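Local coordinates for cytochrome C-type biogenesis protein ccmF (Thermus thermophilus, PDB 6ZMQ) that is a membrane-bound heme lyase of cytochrome c maturation that binds heme b and probably delivers heme to apocytochrome c, at residues 149-154 and 330-335; 122-127 and 196-201; 294-299 and 339-344. All coordinates share one frame; numbering follows the deposited sequence.

Contact 1 (149-154 and 330-335). With PTY (phosphatidylethanolamine), chain E.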
loop_
_atom_site.group_PDB
_atom_site.type_symbol
_atom_site.label_atom_id
_atom_site.label_comp_id
_atom_site.label_asym_id
_atom_site.label_seq_id
_atom_site.Cartn_x
_atom_site.Cartn_y
_atom_site.Cartn_z
ATOM N N GLN A 149 -4.681 -8.183 -18.741
ATOM C CA GLN A 149 -6.106 -7.913 -18.949
ATOM C C GLN A 149 -6.875 -9.182 -19.299
ATOM O O GLN A 149 -8.007 -9.377 -18.836
ATOM C CB GLN A 149 -6.292 -6.888 -20.069
ATOM C CG GLN A 149 -5.729 -5.508 -19.822
ATOM C CD GLN A 149 -6.047 -4.563 -20.966
ATOM O OE1 GLN A 149 -5.431 -3.520 -21.102
ATOM N NE2 GLN A 149 -7.008 -4.939 -21.799
ATOM N N VAL A 150 -6.273 -10.050 -20.124
ATOM C CA VAL A 150 -6.892 -11.321 -20.497
ATOM C C VAL A 150 -7.016 -12.238 -19.286
ATOM O O VAL A 150 -8.038 -12.916 -19.126
ATOM C CB VAL A 150 -6.118 -11.962 -21.671
ATOM C CG1 VAL A 150 -6.246 -13.478 -21.731
ATOM C CG2 VAL A 150 -6.642 -11.405 -22.947
ATOM N N PHE A 151 -6.028 -12.215 -18.374
ATOM C CA PHE A 151 -6.156 -12.992 -17.137
ATOM C C PHE A 151 -7.280 -12.467 -16.257
ATOM O O PHE A 151 -8.052 -13.257 -15.714
ATOM C CB PHE A 151 -4.877 -13.021 -16.302
ATOM C CG PHE A 151 -5.062 -13.773 -14.990
ATOM C CD1 PHE A 151 -5.378 -15.129 -14.996
ATOM C CD2 PHE A 151 -5.017 -13.113 -13.771
ATOM C CE1 PHE A 151 -5.575 -15.824 -13.806
ATOM C CE2 PHE A 151 -5.215 -13.799 -12.576
ATOM C CZ PHE A 151 -5.495 -15.156 -12.596
ATOM N N PHE A 152 -7.383 -11.137 -16.107
ATOM C CA PHE A 152 -8.418 -10.562 -15.242
ATOM C C PHE A 152 -9.815 -10.804 -15.792
ATOM O O PHE A 152 -10.726 -11.177 -15.048
ATOM C CB PHE A 152 -8.201 -9.062 -15.040
ATOM C CG PHE A 152 -7.187 -8.745 -14.002
ATOM C CD1 PHE A 152 -7.156 -9.456 -12.810
ATOM C CD2 PHE A 152 -6.274 -7.726 -14.206
ATOM C CE1 PHE A 152 -6.215 -9.167 -11.850
ATOM C CE2 PHE A 152 -5.330 -7.429 -13.246
ATOM C CZ PHE A 152 -5.299 -8.153 -12.074
ATOM N N PHE A 153 -9.990 -10.672 -17.101
ATOM C CA PHE A 153 -11.333 -10.847 -17.632
ATOM C C PHE A 153 -11.659 -12.317 -17.895
ATOM O O PHE A 153 -12.831 -12.698 -17.840
ATOM C CB PHE A 153 -11.513 -9.959 -18.860
ATOM C CG PHE A 153 -11.728 -8.510 -18.497
ATOM C CD1 PHE A 153 -12.985 -8.064 -18.125
ATOM C CD2 PHE A 153 -10.665 -7.616 -18.450
ATOM C CE1 PHE A 153 -13.192 -6.743 -17.758
ATOM C CE2 PHE A 153 -10.863 -6.289 -18.085
ATOM C CZ PHE A 153 -12.130 -5.862 -17.737
ATOM N N GLY A 154 -10.649 -13.163 -18.129
ATOM C CA GLY A 154 -10.869 -14.601 -18.079
ATOM C C GLY A 154 -11.262 -15.090 -16.697
ATOM O O GLY A 154 -12.257 -15.802 -16.543
ATOM N N LEU A 330 -2.474 -17.961 -8.153
ATOM C CA LEU A 330 -1.185 -18.604 -7.914
ATOM C C LEU A 330 -0.485 -18.946 -9.226
ATOM O O LEU A 330 0.726 -18.722 -9.363
ATOM C CB LEU A 330 -1.386 -19.853 -7.047
ATOM C CG LEU A 330 -0.217 -20.749 -6.627
ATOM C CD1 LEU A 330 -0.368 -21.139 -5.171
ATOM C CD2 LEU A 330 -0.174 -22.007 -7.485
ATOM N N GLY A 331 -1.242 -19.464 -10.205
ATOM C CA GLY A 331 -0.684 -19.703 -11.531
ATOM C C GLY A 331 -0.245 -18.435 -12.243
ATOM O O GLY A 331 0.776 -18.422 -12.937
ATOM N N PHE A 332 -0.993 -17.344 -12.051
ATOM C CA PHE A 332 -0.629 -16.054 -12.633
ATOM C C PHE A 332 0.654 -15.501 -12.008
ATOM O O PHE A 332 1.517 -14.966 -12.720
ATOM C CB PHE A 332 -1.785 -15.065 -12.459
ATOM C CG PHE A 332 -1.585 -13.757 -13.172
ATOM C CD1 PHE A 332 -1.091 -13.717 -14.468
ATOM C CD2 PHE A 332 -1.853 -12.562 -12.529
ATOM C CE1 PHE A 332 -0.900 -12.495 -15.117
ATOM C CE2 PHE A 332 -1.654 -11.337 -13.160
ATOM C CZ PHE A 332 -1.179 -11.305 -14.455
ATOM N N PHE A 333 0.784 -15.615 -10.675
ATOM C CA PHE A 333 1.983 -15.188 -9.947
ATOM C C PHE A 333 3.216 -15.966 -10.395
ATOM O O PHE A 333 4.299 -15.387 -10.593
ATOM C CB PHE A 333 1.743 -15.369 -8.438
ATOM C CG PHE A 333 2.966 -15.131 -7.564
ATOM C CD1 PHE A 333 3.302 -13.841 -7.180
ATOM C CD2 PHE A 333 3.755 -16.189 -7.100
ATOM C CE1 PHE A 333 4.406 -13.597 -6.370
ATOM C CE2 PHE A 333 4.866 -15.950 -6.302
ATOM C CZ PHE A 333 5.188 -14.651 -5.936
ATOM N N LEU A 334 3.066 -17.297 -10.495
ATOM C CA LEU A 334 4.127 -18.175 -10.980
ATOM C C LEU A 334 4.543 -17.812 -12.398
ATOM O O LEU A 334 5.743 -17.771 -12.704
ATOM C CB LEU A 334 3.651 -19.629 -10.923
ATOM C CG LEU A 334 3.776 -20.368 -9.592
ATOM C CD1 LEU A 334 3.218 -21.783 -9.688
ATOM C CD2 LEU A 334 5.222 -20.393 -9.160
ATOM N N PHE A 335 3.560 -17.492 -13.255
ATOM C CA PHE A 335 3.831 -17.059 -14.625
ATOM C C PHE A 335 4.614 -15.748 -14.663
ATOM O O PHE A 335 5.590 -15.632 -15.415
ATOM C CB PHE A 335 2.499 -16.942 -15.381
ATOM C CG PHE A 335 2.619 -16.405 -16.781
ATOM C CD1 PHE A 335 2.975 -17.248 -17.824
ATOM C CD2 PHE A 335 2.370 -15.061 -17.058
ATOM C CE1 PHE A 335 3.091 -16.765 -19.114
ATOM C CE2 PHE A 335 2.493 -14.572 -18.338
ATOM C CZ PHE A 335 2.851 -15.426 -19.369
HETATM C C1 PTY E . -10.162 -25.317 -11.941
HETATM C C2 PTY E . -12.086 -30.344 -7.225
HETATM C C3 PTY E . -11.113 -29.179 -7.051
HETATM O O4 PTY E . -11.071 -24.255 -11.978
HETATM C C5 PTY E . -9.316 -25.273 -9.557
HETATM C C6 PTY E . -8.957 -25.036 -11.036
HETATM O O7 PTY E . -8.427 -23.739 -11.253
HETATM C C8 PTY E . -7.306 -23.660 -12.118
HETATM O O10 PTY E . -6.931 -24.635 -12.677
HETATM C C11 PTY E . -6.548 -22.338 -12.353
HETATM C C12 PTY E . -5.487 -22.443 -13.470
HETATM C C13 PTY E . -4.360 -21.395 -13.339
HETATM C C14 PTY E . -3.969 -20.731 -14.670
HETATM C C15 PTY E . -3.498 -19.280 -14.476
HETATM C C16 PTY E . -2.463 -18.828 -15.521
HETATM C C17 PTY E . -2.974 -17.605 -16.301
HETATM C C18 PTY E . -1.848 -16.694 -16.812
HETATM C C19 PTY E . -2.411 -15.628 -17.760
HETATM C C20 PTY E . -1.284 -14.942 -18.545
HETATM C C21 PTY E . -1.813 -14.333 -19.848
HETATM C C22 PTY E . -0.821 -14.549 -20.999
HETATM C C23 PTY E . 0.281 -13.483 -20.978
HETATM C C24 PTY E . 1.183 -13.619 -22.212
HETATM C C25 PTY E . 2.155 -12.442 -22.338
HETATM C C26 PTY E . 3.599 -12.944 -22.266
HETATM C C27 PTY E . 4.498 -12.146 -23.209
HETATM C C28 PTY E . 5.944 -12.315 -22.754
HETATM C C29 PTY E . 6.912 -12.069 -23.906
HETATM C C30 PTY E . -11.811 -24.229 -13.167
HETATM C C31 PTY E . -11.195 -23.615 -14.425
HETATM O O30 PTY E . -12.902 -24.697 -13.206
HETATM C C32 PTY E . -10.661 -22.220 -14.097
HETATM C C33 PTY E . -9.808 -21.663 -15.239
HETATM C C34 PTY E . -9.500 -20.186 -14.974
HETATM C C35 PTY E . -8.585 -19.634 -16.069
HETATM C C36 PTY E . -8.794 -18.129 -16.248
HETATM C C37 PTY E . -8.467 -17.736 -17.689
HETATM C C38 PTY E . -7.313 -16.732 -17.702
HETATM C C39 PTY E . -6.825 -16.474 -19.128
HETATM C C40 PTY E . -5.490 -17.186 -19.347
HETATM C C41 PTY E . -4.805 -16.696 -20.624
HETATM C C42 PTY E . -5.204 -17.584 -21.802
HETATM C C43 PTY E . -4.145 -17.481 -22.897
HETATM C C44 PTY E . -4.691 -16.604 -24.018
HETATM P P1 PTY E . -10.391 -27.676 -9.072
HETATM O O11 PTY E . -11.470 -28.128 -7.907
HETATM O O12 PTY E . -9.000 -28.078 -8.643
HETATM O O13 PTY E . -10.734 -28.428 -10.333
HETATM O O14 PTY E . -10.477 -26.051 -9.384
HETATM N N1 PTY E . -11.347 -31.534 -7.607
#
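The rings of F151 and F332 form an offset stack between two transmembrane helices, 135-157 and 325-345, with centroids 4.4 Å apart and planes tilted by 22°. Each side chain reaches across from its own helix with CG anti to the backbone N (chi1 177° in F151, -173° in F332), which spans a CA-CA gap of 7.8 Å. The stack is displaced: F151 CD2 lies over the rim of the F332 ring, 3.4 Å from F332 CD2. In return, F332 CB sits over the face of the F151 ring, 3.8 Å from its centroid, adding a CH-pi contact. This one aromatic pair is the tight part, and both of its residues are buried.

Beside the pair the two segments do not meet, and the partner is lipid; L330 and L334, on the surface, mark the open side. One acyl chain of the phosphatidylethanolamine runs past both rings, with C17 3.7 Å from F151 CD1 and C18 3.9 Å from F332 CD1. Farther along, C20 of the same chain lies over one face of the F335 ring. The second acyl chain follows 149-154, where C41 meets V150 CG1 at 3.7 Å. Two glycines let the chains lie against bare backbone: a CB on G154 or G331 would collide with C37 or C13.

The F151 ring also meets F329 edge-to-face. Q149 and F153 pack on helices 61-81 and 110-129, V150 and F153 on helix 20-47, and F332 and F333 on helix 288-307. The stack and the lipid thus lie between helices 135-157 and 325-345, with helices 20-47, 61-81 and 110-129 around the first and 288-307 beside the second.

Contact 2 (122-127 and 196-201). With PTY (phosphatidylethanolamine), chain F.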
loop_
_atom_site.group_PDB
_atom_site.type_symbol
_atom_site.label_atom_id
_atom_site.label_comp_id
_atom_site.label_asym_id
_atom_site.label_seq_id
_atom_site.Cartn_x
_atom_site.Cartn_y
_atom_site.Cartn_z
ATOM N N THR A 122 -7.007 -1.591 -17.433
ATOM C CA THR A 122 -7.299 -1.115 -18.783
ATOM C C THR A 122 -7.063 0.387 -18.921
ATOM O O THR A 122 -6.624 0.852 -19.982
ATOM C CB THR A 122 -8.734 -1.450 -19.184
ATOM O OG1 THR A 122 -9.642 -0.976 -18.188
ATOM C CG2 THR A 122 -8.946 -2.946 -19.445
ATOM N N LEU A 123 -7.350 1.155 -17.859
ATOM C CA LEU A 123 -7.090 2.595 -17.880
ATOM C C LEU A 123 -5.594 2.883 -17.953
ATOM O O LEU A 123 -5.156 3.743 -18.728
ATOM C CB LEU A 123 -7.704 3.274 -16.650
ATOM C CG LEU A 123 -7.126 4.647 -16.243
ATOM C CD1 LEU A 123 -7.664 5.772 -17.132
ATOM C CD2 LEU A 123 -7.354 4.967 -14.770
ATOM N N TYR A 124 -4.791 2.152 -17.166
ATOM C CA TYR A 124 -3.349 2.376 -17.169
ATOM C C TYR A 124 -2.715 1.912 -18.480
ATOM O O TYR A 124 -1.764 2.536 -18.976
ATOM C CB TYR A 124 -2.721 1.670 -15.969
ATOM C CG TYR A 124 -2.593 2.560 -14.745
ATOM C CD1 TYR A 124 -3.715 3.198 -14.207
ATOM C CD2 TYR A 124 -1.364 2.745 -14.111
ATOM C CE1 TYR A 124 -3.615 3.996 -13.076
ATOM C CE2 TYR A 124 -1.258 3.562 -12.980
ATOM C CZ TYR A 124 -2.390 4.169 -12.468
ATOM O OH TYR A 124 -2.306 4.973 -11.354
ATOM N N THR A 125 -3.269 0.851 -19.082
ATOM C CA THR A 125 -2.798 0.408 -20.392
ATOM C C THR A 125 -3.186 1.414 -21.476
ATOM O O THR A 125 -2.428 1.638 -22.427
ATOM C CB THR A 125 -3.365 -0.980 -20.702
ATOM O OG1 THR A 125 -3.095 -1.858 -19.605
ATOM C CG2 THR A 125 -2.721 -1.587 -21.952
ATOM N N LEU A 126 -4.345 2.066 -21.316
ATOM C CA LEU A 126 -4.746 3.144 -22.223
ATOM C C LEU A 126 -3.830 4.363 -22.105
ATOM O O LEU A 126 -3.443 4.956 -23.120
ATOM C CB LEU A 126 -6.195 3.558 -21.946
ATOM C CG LEU A 126 -6.771 4.645 -22.873
ATOM C CD1 LEU A 126 -6.647 4.253 -24.347
ATOM C CD2 LEU A 126 -8.204 5.060 -22.520
ATOM N N LEU A 127 -3.489 4.760 -20.874
ATOM C CA LEU A 127 -2.612 5.907 -20.641
ATOM C C LEU A 127 -1.160 5.628 -21.004
ATOM O O LEU A 127 -0.402 6.579 -21.231
ATOM C CB LEU A 127 -2.686 6.343 -19.175
ATOM C CG LEU A 127 -4.042 6.870 -18.693
ATOM C CD1 LEU A 127 -4.045 7.189 -17.196
ATOM C CD2 LEU A 127 -4.492 8.069 -19.525
ATOM N N GLY A 196 -1.851 1.129 -7.191
ATOM C CA GLY A 196 -0.434 0.885 -7.005
ATOM C C GLY A 196 0.058 -0.280 -7.836
ATOM O O GLY A 196 1.061 -0.140 -8.553
ATOM N N PHE A 197 -0.759 -1.357 -7.905
ATOM C CA PHE A 197 -0.396 -2.527 -8.700
ATOM C C PHE A 197 -0.326 -2.173 -10.169
ATOM O O PHE A 197 0.663 -2.500 -10.842
ATOM C CB PHE A 197 -1.391 -3.672 -8.469
ATOM C CG PHE A 197 -1.303 -4.801 -9.498
ATOM C CD1 PHE A 197 -0.375 -5.814 -9.350
ATOM C CD2 PHE A 197 -2.171 -4.864 -10.595
ATOM C CE1 PHE A 197 -0.296 -6.840 -10.282
ATOM C CE2 PHE A 197 -2.090 -5.888 -11.527
ATOM C CZ PHE A 197 -1.155 -6.879 -11.366
ATOM N N VAL A 198 -1.308 -1.398 -10.646
ATOM C CA VAL A 198 -1.358 -1.173 -12.081
ATOM C C VAL A 198 -0.298 -0.152 -12.473
ATOM O O VAL A 198 0.234 -0.222 -13.595
ATOM C CB VAL A 198 -2.792 -0.842 -12.550
ATOM C CG1 VAL A 198 -3.727 -1.954 -12.118
ATOM C CG2 VAL A 198 -3.289 0.434 -11.981
ATOM N N GLY A 199 0.148 0.679 -11.508
ATOM C CA GLY A 199 1.349 1.469 -11.724
ATOM C C GLY A 199 2.569 0.599 -11.922
ATOM O O GLY A 199 3.190 0.640 -12.985
ATOM N N LEU A 200 2.780 -0.363 -11.013
ATOM C CA LEU A 200 3.904 -1.286 -11.156
ATOM C C LEU A 200 3.690 -2.290 -12.288
ATOM O O LEU A 200 4.595 -3.088 -12.569
ATOM C CB LEU A 200 4.180 -2.017 -9.839
ATOM C CG LEU A 200 5.053 -1.313 -8.794
ATOM C CD1 LEU A 200 5.609 -2.345 -7.842
ATOM C CD2 LEU A 200 6.195 -0.506 -9.425
ATOM N N SER A 201 2.506 -2.293 -12.929
ATOM C CA SER A 201 2.330 -3.084 -14.139
ATOM C C SER A 201 3.209 -2.574 -15.266
ATOM O O SER A 201 3.917 -3.356 -15.917
ATOM C CB SER A 201 0.869 -3.077 -14.564
ATOM O OG SER A 201 0.553 -1.921 -15.310
HETATM C C1 PTY F . 1.722 8.661 -15.745
HETATM C C2 PTY F . 8.834 9.526 -17.989
HETATM C C3 PTY F . 7.578 9.979 -18.735
HETATM O O4 PTY F . 0.498 8.092 -15.382
HETATM C C5 PTY F . 2.761 10.451 -17.203
HETATM C C6 PTY F . 1.455 9.808 -16.714
HETATM O O7 PTY F . 0.708 10.766 -16.014
HETATM C C8 PTY F . -0.423 11.304 -16.646
HETATM O O10 PTY F . -0.370 11.665 -17.775
HETATM C C11 PTY F . -1.733 11.439 -15.862
HETATM C C12 PTY F . -2.883 11.788 -16.809
HETATM C C13 PTY F . -4.221 11.895 -16.070
HETATM C C14 PTY F . -4.178 13.020 -15.034
HETATM C C15 PTY F . -5.594 13.394 -14.591
HETATM C C16 PTY F . -5.515 14.001 -13.190
HETATM C C17 PTY F . -6.825 13.793 -12.424
HETATM C C18 PTY F . -6.724 12.771 -11.281
HETATM C C19 PTY F . -5.368 12.755 -10.566
HETATM C C20 PTY F . -5.544 12.588 -9.053
HETATM C C21 PTY F . -6.048 11.186 -8.695
HETATM C C22 PTY F . -6.202 11.081 -7.173
HETATM C C23 PTY F . -6.080 9.636 -6.678
HETATM C C24 PTY F . -7.461 9.120 -6.253
HETATM C C25 PTY F . -7.380 8.437 -4.884
HETATM C C26 PTY F . -8.783 8.148 -4.344
HETATM C C27 PTY F . -8.745 8.086 -2.818
HETATM C C28 PTY F . -10.113 8.500 -2.280
HETATM C C29 PTY F . -9.960 9.226 -0.947
HETATM C C30 PTY F . 0.420 7.613 -14.068
HETATM C C31 PTY F . -0.932 7.207 -13.475
HETATM O O30 PTY F . 1.404 7.505 -13.414
HETATM C C32 PTY F . -1.990 8.308 -13.543
HETATM C C33 PTY F . -3.212 7.857 -12.740
HETATM C C34 PTY F . -3.703 8.987 -11.835
HETATM C C35 PTY F . -4.326 8.373 -10.582
HETATM C C36 PTY F . -5.599 7.617 -10.972
HETATM C C37 PTY F . -6.618 7.655 -9.826
HETATM C C38 PTY F . -7.905 6.915 -10.205
HETATM C C39 PTY F . -8.897 6.869 -9.041
HETATM C C40 PTY F . -10.323 7.003 -9.572
HETATM C C41 PTY F . -11.317 7.134 -8.418
HETATM C C42 PTY F . -11.478 8.611 -8.070
HETATM C C43 PTY F . -12.922 9.028 -8.342
HETATM C C44 PTY F . -13.244 10.220 -7.445
HETATM P P1 PTY F . 4.954 10.072 -18.609
HETATM O O11 PTY F . 6.437 9.802 -17.938
HETATM O O12 PTY F . 4.902 9.366 -19.943
HETATM O O13 PTY F . 4.799 11.551 -18.871
HETATM O O14 PTY F . 3.741 9.527 -17.613
HETATM N N1 PTY F . 10.008 9.997 -18.703
#
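A chi1 of -93° swings the Y124 ring across toward helix 185-213, while in V198 a chi1 of -56° sets CG2 between its own backbone N and carbonyl carbon, where it faces that ring. The two side chains meet at about a right angle. V198 CG2 stands almost on the ring normal, 8° off it and 3.5 Å from the centroid of the Y124 ring, a well-centred CH-pi contact. The ring also touches the main chain of the valine and of the glycine after it: Y124 CD2 is 3.4 Å from V198 O, and Y124 CE2 is 3.5 Å from G199 N. The CA atoms of Y124 and V198 are 6.5 Å apart.

The far end of the tyrosine belongs to a lipid. Y124 CZ lies 3.5 Å from C31 of the phosphatidylethanolamine, and its OH lies 3.3 Å from C33, both near the ester end of one acyl chain. With an alanine here, V198 CG2 would probably lose its aromatic face and a gap would be likely to open between helix 185-213 and the acyl chain.

Next to the pair, F197, V198 and S201 touch Q121 on helix 110-129. The arrangement is a buried packing of membrane helices within the cytochrome c assembly family region, and Y124 doubles as one wall of a lipid site that also includes V188, L192, L195 and W225, with E221 O hydrogen-bonded to the lipid.

Contact 3 (294-299 and 339-344)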
loop_
_atom_site.group_PDB
_atom_site.type_symbol
_atom_site.label_atom_id
_atom_site.label_comp_id
_atom_site.label_asym_id
_atom_site.label_seq_id
_atom_site.Cartn_x
_atom_site.Cartn_y
_atom_site.Cartn_z
ATOM N N PHE A 294 14.172 -6.476 -9.419
ATOM C CA PHE A 294 13.320 -5.811 -8.445
ATOM C C PHE A 294 11.958 -5.458 -9.025
ATOM O O PHE A 294 10.959 -5.531 -8.306
ATOM C CB PHE A 294 14.005 -4.567 -7.886
ATOM C CG PHE A 294 15.039 -4.864 -6.837
ATOM C CD1 PHE A 294 14.904 -5.973 -6.016
ATOM C CD2 PHE A 294 16.132 -4.024 -6.650
ATOM C CE1 PHE A 294 15.854 -6.261 -5.046
ATOM C CE2 PHE A 294 17.088 -4.302 -5.679
ATOM C CZ PHE A 294 16.946 -5.424 -4.877
ATOM N N VAL A 295 11.881 -5.084 -10.307
ATOM C CA VAL A 295 10.567 -4.753 -10.861
ATOM C C VAL A 295 9.741 -6.022 -11.082
ATOM O O VAL A 295 8.521 -6.011 -10.867
ATOM C CB VAL A 295 10.677 -3.891 -12.139
ATOM C CG1 VAL A 295 11.325 -4.617 -13.275
ATOM C CG2 VAL A 295 9.304 -3.309 -12.546
ATOM N N THR A 296 10.396 -7.159 -11.403
ATOM C CA THR A 296 9.645 -8.411 -11.521
ATOM C C THR A 296 9.130 -8.884 -10.162
ATOM O O THR A 296 7.934 -9.191 -10.016
ATOM C CB THR A 296 10.512 -9.493 -12.178
ATOM O OG1 THR A 296 10.994 -9.033 -13.449
ATOM C CG2 THR A 296 9.722 -10.777 -12.360
ATOM N N LEU A 297 9.999 -8.850 -9.146
ATOM C CA LEU A 297 9.643 -9.315 -7.809
ATOM C C LEU A 297 8.621 -8.393 -7.155
ATOM O O LEU A 297 7.651 -8.866 -6.558
ATOM C CB LEU A 297 10.903 -9.423 -6.952
ATOM C CG LEU A 297 11.788 -10.631 -7.263
ATOM C CD1 LEU A 297 13.141 -10.516 -6.557
ATOM C CD2 LEU A 297 11.114 -11.943 -6.933
ATOM N N ALA A 298 8.825 -7.073 -7.268
ATOM C CA ALA A 298 7.891 -6.076 -6.750
ATOM C C ALA A 298 6.527 -6.151 -7.418
ATOM O O ALA A 298 5.499 -6.029 -6.743
ATOM C CB ALA A 298 8.480 -4.674 -6.927
ATOM N N PHE A 299 6.493 -6.388 -8.739
ATOM C CA PHE A 299 5.227 -6.448 -9.461
ATOM C C PHE A 299 4.412 -7.681 -9.080
ATOM O O PHE A 299 3.202 -7.582 -8.827
ATOM C CB PHE A 299 5.497 -6.424 -10.962
ATOM C CG PHE A 299 4.318 -6.825 -11.790
ATOM C CD1 PHE A 299 3.241 -5.969 -11.916
ATOM C CD2 PHE A 299 4.275 -8.066 -12.435
ATOM C CE1 PHE A 299 2.146 -6.331 -12.667
ATOM C CE2 PHE A 299 3.165 -8.426 -13.181
ATOM C CZ PHE A 299 2.105 -7.554 -13.290
ATOM N N LEU A 339 8.452 -15.581 -15.849
ATOM C CA LEU A 339 8.715 -14.899 -17.114
ATOM C C LEU A 339 9.784 -13.819 -16.968
ATOM O O LEU A 339 10.761 -13.806 -17.741
ATOM C CB LEU A 339 7.410 -14.310 -17.648
ATOM C CG LEU A 339 7.454 -13.180 -18.672
ATOM C CD1 LEU A 339 7.966 -13.712 -20.000
ATOM C CD2 LEU A 339 6.086 -12.522 -18.832
ATOM N N GLY A 340 9.636 -12.940 -15.964
ATOM C CA GLY A 340 10.614 -11.872 -15.777
ATOM C C GLY A 340 11.993 -12.377 -15.384
ATOM O O GLY A 340 13.012 -11.959 -15.951
ATOM N N LEU A 341 12.050 -13.329 -14.447
ATOM C CA LEU A 341 13.361 -13.821 -14.041
ATOM C C LEU A 341 13.936 -14.836 -15.022
ATOM O O LEU A 341 15.154 -15.008 -15.056
ATOM C CB LEU A 341 13.280 -14.368 -12.613
ATOM C CG LEU A 341 12.789 -13.331 -11.585
ATOM C CD1 LEU A 341 12.983 -13.823 -10.170
ATOM C CD2 LEU A 341 13.499 -11.974 -11.741
ATOM N N GLY A 342 13.110 -15.438 -15.885
ATOM C CA GLY A 342 13.655 -16.233 -16.974
ATOM C C GLY A 342 14.320 -15.381 -18.038
ATOM O O GLY A 342 15.420 -15.704 -18.512
ATOM N N LEU A 343 13.672 -14.272 -18.423
ATOM C CA LEU A 343 14.325 -13.389 -19.386
ATOM C C LEU A 343 15.493 -12.611 -18.780
ATOM O O LEU A 343 16.380 -12.189 -19.530
ATOM C CB LEU A 343 13.329 -12.424 -20.029
ATOM C CG LEU A 343 12.138 -12.962 -20.826
ATOM C CD1 LEU A 343 11.406 -11.805 -21.479
ATOM C CD2 LEU A 343 12.588 -13.965 -21.885
ATOM N N LEU A 344 15.539 -12.435 -17.451
ATOM C CA LEU A 344 16.773 -11.920 -16.850
ATOM C C LEU A 344 17.852 -12.997 -16.763
ATOM O O LEU A 344 19.047 -12.694 -16.862
ATOM C CB LEU A 344 16.485 -11.267 -15.490
ATOM C CG LEU A 344 17.634 -10.693 -14.648
ATOM C CD1 LEU A 344 17.429 -9.241 -14.334
ATOM C CD2 LEU A 344 17.706 -11.469 -13.361
#
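T296 and G340 mark the close point of an antiparallel pair of transmembrane helices, 288-307 and 325-345, whose local axes run at 168° and approach to 9.2 Å. The glycine makes this possible: the CA atoms of T296 and G340 are 5.6 Å apart, and a CB on G340 would point straight into T296 CG2. In its absence the threonine straddles the bare backbone, with T296 OG1 and T296 CG2 each 3.7 Å from G340 CA. The hydroxyl makes no hydrogen bond to 339-344. Placed beside its own backbone N by a chi1 of -56°, it hydrogen-bonds back to F292 O one turn earlier, which satisfies a polar group inside an apolar interface.

L341 closes one side of the pair. Its branch slides past T296 in the opposite direction, bringing L341 CD2 to 3.9 Å from T296 CB. Its other methyl, L341 CD1, meets L297 CD2 at 4.2 Å, the two leucines crossing at about a right angle in a more peripheral, partly exposed touch.

Around the pair, V295 packs on helix 185-213, which L339, L343 and L344 also reach through Y204 and M211. F294, V295 and A298 lean on helix 266-284, and F294 extends to helix 362-384.

The three contacts belong to one cluster of membrane helices. The centre of contact 1 lies about 15 Å from that of contact 2 and about 15 Å from that of contact 3; the centres of contacts 2 and 3 are about 17 Å apart. Contacts 1 and 2 touch where Q149 OE1 lies 3.2 Å from T125 OG1 and where F152 packs on F197. F197 then meets F299, their CE1 atoms 3.5 Å apart, joining contact 2 to contact 3. Helix 325-345 serves both contact 1 and contact 3. G199 of contact 2 lies about 14 Å from the heme and about 12 Å from the side chain of the heme-binding R224, so none of the three contacts touches the heme.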